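Side-chain contacts in precorrin-2 dehydrogenase (Bacillus megaterium, PDB 3DFZ), which catalyses the NAD-dependent dehydrogenation of precorrin-2 to sirohydrochlorin, a precursor of both siroheme and anaerobically made adenosylcobalamin: residues E70-G75 and V79-V84; T173-E178 and T198-D203. All blocks are in the same frame, centred on the assembly; numbering follows the deposited sequence.

Contact 1: E70-G75 and V79-V84; sequences EWEAKG and VKRKKV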
loop_
_atom_site.group_PDB
_atom_site.type_symbol
_atom_site.label_atom_id
_atom_site.label_comp_id
_atom_site.label_asym_id
_atom_site.label_seq_id
_atom_site.Cartn_x
_atom_site.Cartn_y
_atom_site.Cartn_z
ATOM N N GLU B 70 -11.389 -23.547 -11.525
ATOM C CA GLU B 70 -11.614 -24.192 -10.224
ATOM C C GLU B 70 -12.248 -23.227 -9.206
ATOM O O GLU B 70 -13.134 -23.630 -8.440
ATOM C CB GLU B 70 -10.311 -24.790 -9.688
ATOM C CG GLU B 70 -10.393 -25.504 -8.318
ATOM C CD GLU B 70 -11.410 -26.670 -8.220
ATOM O OE1 GLU B 70 -12.086 -27.040 -9.218
ATOM O OE2 GLU B 70 -11.533 -27.223 -7.102
ATOM N N TRP B 71 -11.790 -21.974 -9.205
ATOM C CA TRP B 71 -12.370 -20.917 -8.377
ATOM C C TRP B 71 -13.815 -20.580 -8.784
ATOM O O TRP B 71 -14.667 -20.364 -7.934
ATOM C CB TRP B 71 -11.505 -19.648 -8.430
ATOM C CG TRP B 71 -10.145 -19.795 -7.780
ATOM C CD1 TRP B 71 -9.839 -20.529 -6.670
ATOM C CD2 TRP B 71 -8.923 -19.162 -8.194
ATOM N NE1 TRP B 71 -8.505 -20.396 -6.367
ATOM C CE2 TRP B 71 -7.918 -19.564 -7.284
ATOM C CE3 TRP B 71 -8.584 -18.284 -9.236
ATOM C CZ2 TRP B 71 -6.580 -19.128 -7.392
ATOM C CZ3 TRP B 71 -7.250 -17.844 -9.341
ATOM C CH2 TRP B 71 -6.270 -18.278 -8.427
ATOM N N GLU B 72 -14.069 -20.538 -10.084
ATOM C CA GLU B 72 -15.423 -20.391 -10.609
ATOM C C GLU B 72 -16.314 -21.552 -10.150
ATOM O O GLU B 72 -17.419 -21.328 -9.636
ATOM C CB GLU B 72 -15.387 -20.320 -12.142
ATOM C CG GLU B 72 -16.652 -19.741 -12.764
ATOM C CD GLU B 72 -17.024 -20.398 -14.100
ATOM O OE1 GLU B 72 -16.454 -21.485 -14.444
ATOM O OE2 GLU B 72 -17.913 -19.821 -14.776
ATOM N N ALA B 73 -15.808 -22.781 -10.301
ATOM C CA ALA B 73 -16.527 -23.987 -9.908
ATOM C C ALA B 73 -16.705 -24.087 -8.401
ATOM O O ALA B 73 -17.621 -24.762 -7.921
ATOM C CB ALA B 73 -15.829 -25.227 -10.450
ATOM N N LYS B 74 -15.829 -23.414 -7.653
ATOM C CA LYS B 74 -15.938 -23.354 -6.198
ATOM C C LYS B 74 -16.852 -22.199 -5.750
ATOM O O LYS B 74 -17.154 -22.060 -4.551
ATOM C CB LYS B 74 -14.556 -23.259 -5.555
ATOM C CG LYS B 74 -13.809 -24.585 -5.519
ATOM C CD LYS B 74 -12.366 -24.372 -5.080
ATOM C CE LYS B 74 -11.798 -25.636 -4.452
ATOM N NZ LYS B 74 -10.321 -25.539 -4.243
ATOM N N GLY B 75 -17.295 -21.391 -6.724
ATOM C CA GLY B 75 -18.222 -20.271 -6.490
ATOM C C GLY B 75 -17.571 -19.168 -5.679
ATOM O O GLY B 75 -18.082 -18.770 -4.627
ATOM N N VAL B 79 -17.132 -15.810 -14.162
ATOM C CA VAL B 79 -16.411 -15.703 -15.425
ATOM C C VAL B 79 -17.355 -15.259 -16.576
ATOM O O VAL B 79 -18.505 -15.713 -16.675
ATOM C CB VAL B 79 -15.703 -17.051 -15.797
ATOM C CG1 VAL B 79 -14.895 -16.912 -17.084
ATOM C CG2 VAL B 79 -14.782 -17.510 -14.682
ATOM N N LYS B 80 -16.853 -14.340 -17.399
ATOM C CA LYS B 80 -17.508 -13.852 -18.614
ATOM C C LYS B 80 -16.577 -14.281 -19.756
ATOM O O LYS B 80 -15.479 -13.740 -19.905
ATOM C CB LYS B 80 -17.661 -12.331 -18.513
ATOM C CG LYS B 80 -18.548 -11.618 -19.523
ATOM C CD LYS B 80 -19.508 -10.698 -18.718
ATOM C CE LYS B 80 -20.116 -9.511 -19.498
ATOM N NZ LYS B 80 -21.101 -9.866 -20.578
ATOM N N ARG B 81 -16.989 -15.296 -20.517
ATOM C CA ARG B 81 -16.109 -15.918 -21.523
ATOM C C ARG B 81 -16.207 -15.256 -22.882
ATOM O O ARG B 81 -16.886 -15.733 -23.775
ATOM C CB ARG B 81 -16.354 -17.427 -21.635
ATOM C CG ARG B 81 -15.548 -18.215 -20.655
ATOM C CD ARG B 81 -16.120 -19.596 -20.387
ATOM N NE ARG B 81 -15.358 -20.279 -19.334
ATOM C CZ ARG B 81 -15.804 -20.514 -18.100
ATOM N NH1 ARG B 81 -17.023 -20.148 -17.741
ATOM N NH2 ARG B 81 -15.033 -21.142 -17.227
ATOM N N LYS B 82 -15.491 -14.154 -23.011
ATOM C CA LYS B 82 -15.533 -13.278 -24.164
ATOM C C LYS B 82 -14.454 -12.197 -23.953
ATOM O O LYS B 82 -13.846 -12.106 -22.874
ATOM C CB LYS B 82 -16.924 -12.638 -24.301
ATOM C CG LYS B 82 -17.357 -11.787 -23.114
ATOM C CD LYS B 82 -18.533 -10.906 -23.485
ATOM C CE LYS B 82 -18.409 -9.532 -22.831
ATOM N NZ LYS B 82 -18.921 -8.425 -23.711
ATOM N N LYS B 83 -14.230 -11.374 -24.975
ATOM C CA LYS B 83 -13.377 -10.218 -24.822
ATOM C C LYS B 83 -14.210 -9.113 -24.190
ATOM O O LYS B 83 -15.430 -9.091 -24.330
ATOM C CB LYS B 83 -12.799 -9.768 -26.172
ATOM C CG LYS B 83 -11.902 -10.805 -26.876
ATOM C CD LYS B 83 -10.819 -10.158 -27.766
ATOM C CE LYS B 83 -11.384 -9.253 -28.882
ATOM N NZ LYS B 83 -10.296 -8.704 -29.778
ATOM N N VAL B 84 -13.530 -8.202 -23.506
ATOM C CA VAL B 84 -14.138 -7.068 -22.804
ATOM C C VAL B 84 -14.763 -6.060 -23.761
ATOM O O VAL B 84 -14.231 -5.785 -24.837
ATOM C CB VAL B 84 -13.065 -6.331 -21.985
ATOM C CG1 VAL B 84 -13.674 -5.640 -20.766
ATOM C CG2 VAL B 84 -11.984 -7.313 -21.577
#
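E72 joins V79 and R81 through one side chain whose stem is apolar and whose end is ionic, a compact example of how a surface salt bridge can be built over an aliphatic footing. Its CB begins the contact at 3.8 Å from V79 CG2. CG, anti to the backbone N (chi1 -162°), meets the same V79 methyl, CG to CG2, at 3.5 Å. The chain then bends, and the carboxylate comes to R81, which arrives from the opposite direction with an extended run from CG to NE. R81 takes it end-on with two nitrogens. NH2 bonds OE1 of E72 at 3.1 Å, nearly straight at 168°, with the oxygen in the guanidinium plane; NH1 bonds OE2 of E72 at 3.1 Å, less straight, with OE2 a little out of that plane. Both nitrogens stand above the carboxylate plane, and the two flat groups are turned 55° apart, a twisted version of the two-bond pairing. V79 CG1 sits over the centre of one face of the R81 guanidinium, 3.8 Å above the plane. V79 thus touches both partners, CG2 against the aliphatic stem of E72 and CG1 against R81. The pair lies at the protein surface. Helix 66-73, whose C-terminal end carries a Schellman motif with G75 at positive phi, is joined here to strand 77-80 of the same beta-alpha-beta unit through V79, and to the inverse gamma turn centred on R81 that follows it; that outermost strand hydrogen-bonds through K80 to V59 of strand 56-60 and to A61 just after it.

Contact 2: T173-E178 and T198-D203; sequences TQFLYE and TEIIDD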
loop_
_atom_site.group_PDB
_atom_site.type_symbol
_atom_site.label_atom_id
_atom_site.label_comp_id
_atom_site.label_asym_id
_atom_site.label_seq_id
_atom_site.Cartn_x
_atom_site.Cartn_y
_atom_site.Cartn_z
ATOM N N THR B 173 4.950 -13.251 16.087
ATOM C CA THR B 173 3.712 -12.476 15.932
ATOM C C THR B 173 2.515 -13.297 16.390
ATOM O O THR B 173 1.465 -12.737 16.704
ATOM C CB THR B 173 3.514 -11.910 14.500
ATOM O OG1 THR B 173 3.643 -12.966 13.516
ATOM C CG2 THR B 173 4.562 -10.843 14.245
ATOM N N GLN B 174 2.691 -14.619 16.456
ATOM C CA GLN B 174 1.688 -15.486 17.069
ATOM C C GLN B 174 1.665 -15.296 18.574
ATOM O O GLN B 174 0.586 -15.197 19.156
ATOM C CB GLN B 174 1.880 -16.979 16.680
ATOM C CG GLN B 174 0.940 -17.971 17.411
ATOM C CD GLN B 174 -0.580 -17.748 17.149
ATOM O OE1 GLN B 174 -0.987 -17.246 16.095
ATOM N NE2 GLN B 174 -1.406 -18.137 18.117
ATOM N N PHE B 175 2.847 -15.287 19.211
ATOM C CA PHE B 175 2.949 -14.868 20.628
ATOM C C PHE B 175 2.319 -13.495 20.852
ATOM O O PHE B 175 1.516 -13.316 21.761
ATOM C CB PHE B 175 4.421 -14.865 21.106
ATOM C CG PHE B 175 4.672 -14.036 22.377
ATOM C CD1 PHE B 175 4.324 -14.527 23.633
ATOM C CD2 PHE B 175 5.261 -12.771 22.300
ATOM C CE1 PHE B 175 4.551 -13.769 24.812
ATOM C CE2 PHE B 175 5.500 -11.998 23.483
ATOM C CZ PHE B 175 5.145 -12.509 24.738
ATOM N N LEU B 176 2.711 -12.518 20.036
ATOM C CA LEU B 176 2.216 -11.141 20.211
ATOM C C LEU B 176 0.726 -11.035 20.055
ATOM O O LEU B 176 0.095 -10.200 20.706
ATOM C CB LEU B 176 2.895 -10.152 19.235
ATOM C CG LEU B 176 4.398 -9.906 19.428
ATOM C CD1 LEU B 176 4.959 -9.060 18.285
ATOM C CD2 LEU B 176 4.649 -9.233 20.772
ATOM N N TYR B 177 0.164 -11.845 19.159
ATOM C CA TYR B 177 -1.287 -11.843 18.912
ATOM C C TYR B 177 -2.036 -12.332 20.158
ATOM O O TYR B 177 -2.958 -11.654 20.638
ATOM C CB TYR B 177 -1.653 -12.680 17.673
ATOM C CG TYR B 177 -3.141 -12.585 17.329
ATOM C CD1 TYR B 177 -3.661 -11.443 16.699
ATOM C CD2 TYR B 177 -4.017 -13.610 17.655
ATOM C CE1 TYR B 177 -5.000 -11.338 16.412
ATOM C CE2 TYR B 177 -5.345 -13.521 17.368
ATOM C CZ TYR B 177 -5.849 -12.382 16.749
ATOM O OH TYR B 177 -7.196 -12.288 16.453
ATOM N N GLU B 178 -1.619 -13.485 20.696
ATOM C CA GLU B 178 -2.196 -13.999 21.937
ATOM C C GLU B 178 -2.075 -12.997 23.087
ATOM O O GLU B 178 -3.019 -12.806 23.831
ATOM C CB GLU B 178 -1.582 -15.348 22.308
ATOM C CG GLU B 178 -2.121 -15.984 23.578
ATOM C CD GLU B 178 -1.583 -17.398 23.802
ATOM O OE1 GLU B 178 -0.972 -17.990 22.873
ATOM O OE2 GLU B 178 -1.806 -17.935 24.903
ATOM N N THR B 198 3.957 -2.752 25.212
ATOM C CA THR B 198 5.282 -2.181 24.899
ATOM C C THR B 198 6.407 -3.112 25.324
ATOM O O THR B 198 7.391 -3.296 24.598
ATOM C CB THR B 198 5.500 -0.829 25.636
ATOM O OG1 THR B 198 4.380 0.012 25.393
ATOM C CG2 THR B 198 6.748 -0.114 25.143
ATOM N N GLU B 199 6.237 -3.670 26.521
ATOM C CA GLU B 199 7.225 -4.471 27.242
ATOM C C GLU B 199 7.785 -5.625 26.385
ATOM O O GLU B 199 8.970 -5.950 26.439
ATOM C CB GLU B 199 6.552 -5.025 28.512
ATOM C CG GLU B 199 7.477 -5.724 29.492
ATOM C CD GLU B 199 6.953 -5.695 30.922
ATOM O OE1 GLU B 199 5.987 -6.451 31.215
ATOM O OE2 GLU B 199 7.511 -4.917 31.757
ATOM N N ILE B 200 6.914 -6.183 25.557
ATOM C CA ILE B 200 7.149 -7.432 24.876
ATOM C C ILE B 200 7.742 -7.231 23.487
ATOM O O ILE B 200 7.806 -8.171 22.720
ATOM C CB ILE B 200 5.817 -8.282 24.801
ATOM C CG1 ILE B 200 4.707 -7.509 24.100
ATOM C CG2 ILE B 200 5.402 -8.701 26.187
ATOM C CD1 ILE B 200 3.347 -8.319 23.897
ATOM N N ILE B 201 8.132 -5.990 23.172
ATOM C CA ILE B 201 8.815 -5.674 21.923
ATOM C C ILE B 201 10.333 -5.517 22.137
ATOM O O ILE B 201 10.816 -4.421 22.391
ATOM C CB ILE B 201 8.240 -4.381 21.257
ATOM C CG1 ILE B 201 6.708 -4.447 21.090
ATOM C CG2 ILE B 201 8.918 -4.083 19.919
ATOM C CD1 ILE B 201 6.147 -5.722 20.437
ATOM N N ASP B 202 11.058 -6.628 22.069
ATOM C CA ASP B 202 12.513 -6.646 21.882
ATOM C C ASP B 202 12.987 -8.000 21.287
ATOM O O ASP B 202 12.189 -8.902 21.115
ATOM C CB ASP B 202 13.266 -6.289 23.171
ATOM C CG ASP B 202 13.085 -7.309 24.278
ATOM O OD1 ASP B 202 13.109 -8.523 24.028
ATOM O OD2 ASP B 202 12.944 -6.884 25.440
ATOM N N ASP B 203 14.289 -8.129 21.006
ATOM C CA ASP B 203 14.868 -9.354 20.414
ATOM C C ASP B 203 14.734 -10.594 21.296
ATOM O O ASP B 203 14.545 -11.716 20.795
ATOM C CB ASP B 203 16.344 -9.124 20.042
ATOM C CG ASP B 203 16.522 -8.163 18.870
ATOM O OD1 ASP B 203 15.640 -8.126 17.984
ATOM O OD2 ASP B 203 17.572 -7.477 18.802
#
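In the helix whose F175 and L176 meet I200 and I201, the OG1 atom of T173 bonds the Y169 carbonyl and has weak hydrogen bonds with R139 N and R137 O, at the tip of the hairpin of strands 129-137 and 140-145; its single proton cannot serve both carbonyls fully. The contact itself is wholly apolar and buried. F175 offers the rim of its ring: CE2 approaches I200 CB at 4.0 Å, with CB near the ring plane, so I200 abuts an edge and does not lie over a face. With CG anti to the backbone N (chi1 161°), the ring is carried out to this position, and CZ comes 4.1 Å from I200 CG2. L176 works with its branch end. Its CD2 lies 3.5 Å from I200 CD1, the two chains running antiparallel alongside one another, while the same methyl meets I201 CD1 at 3.8 Å, here from a chain roughly at right angles. I200 divides its branches accordingly: CG1 and CD1 serve the leucine, CB and CG2 the phenylalanine. On the second subunit of the homodimer, S150 packs against both L176 and I201. D202 N-caps helix 203-207, its OD1 bonded to Y205 N. This is apolar core packing in the all-helical SirC C-terminal domain, between helix 168-184 and the loop from helix 190-199 to helix 203-207, with Y205 and F215 also touching I200.

In the fold
The two contacts illustrate opposite solutions at opposite sides of the chain's centre, a surface salt bridge and a buried apolar cluster. Their centres are 42 Å apart, their nearest atoms about 24 Å, and they do not touch. Contact 1 belongs to the putative NAD(P)-binding region: the side chain of R81 comes to about 6 Å from that of P62, a residue assigned to NAD(+) binding by similarity, which is consistent with a place near the cofactor site. Contact 2 lies in the helical C-terminal domain, away from the annotated sites but beside the second subunit, whereas no other chain of the dimer touches contact 1.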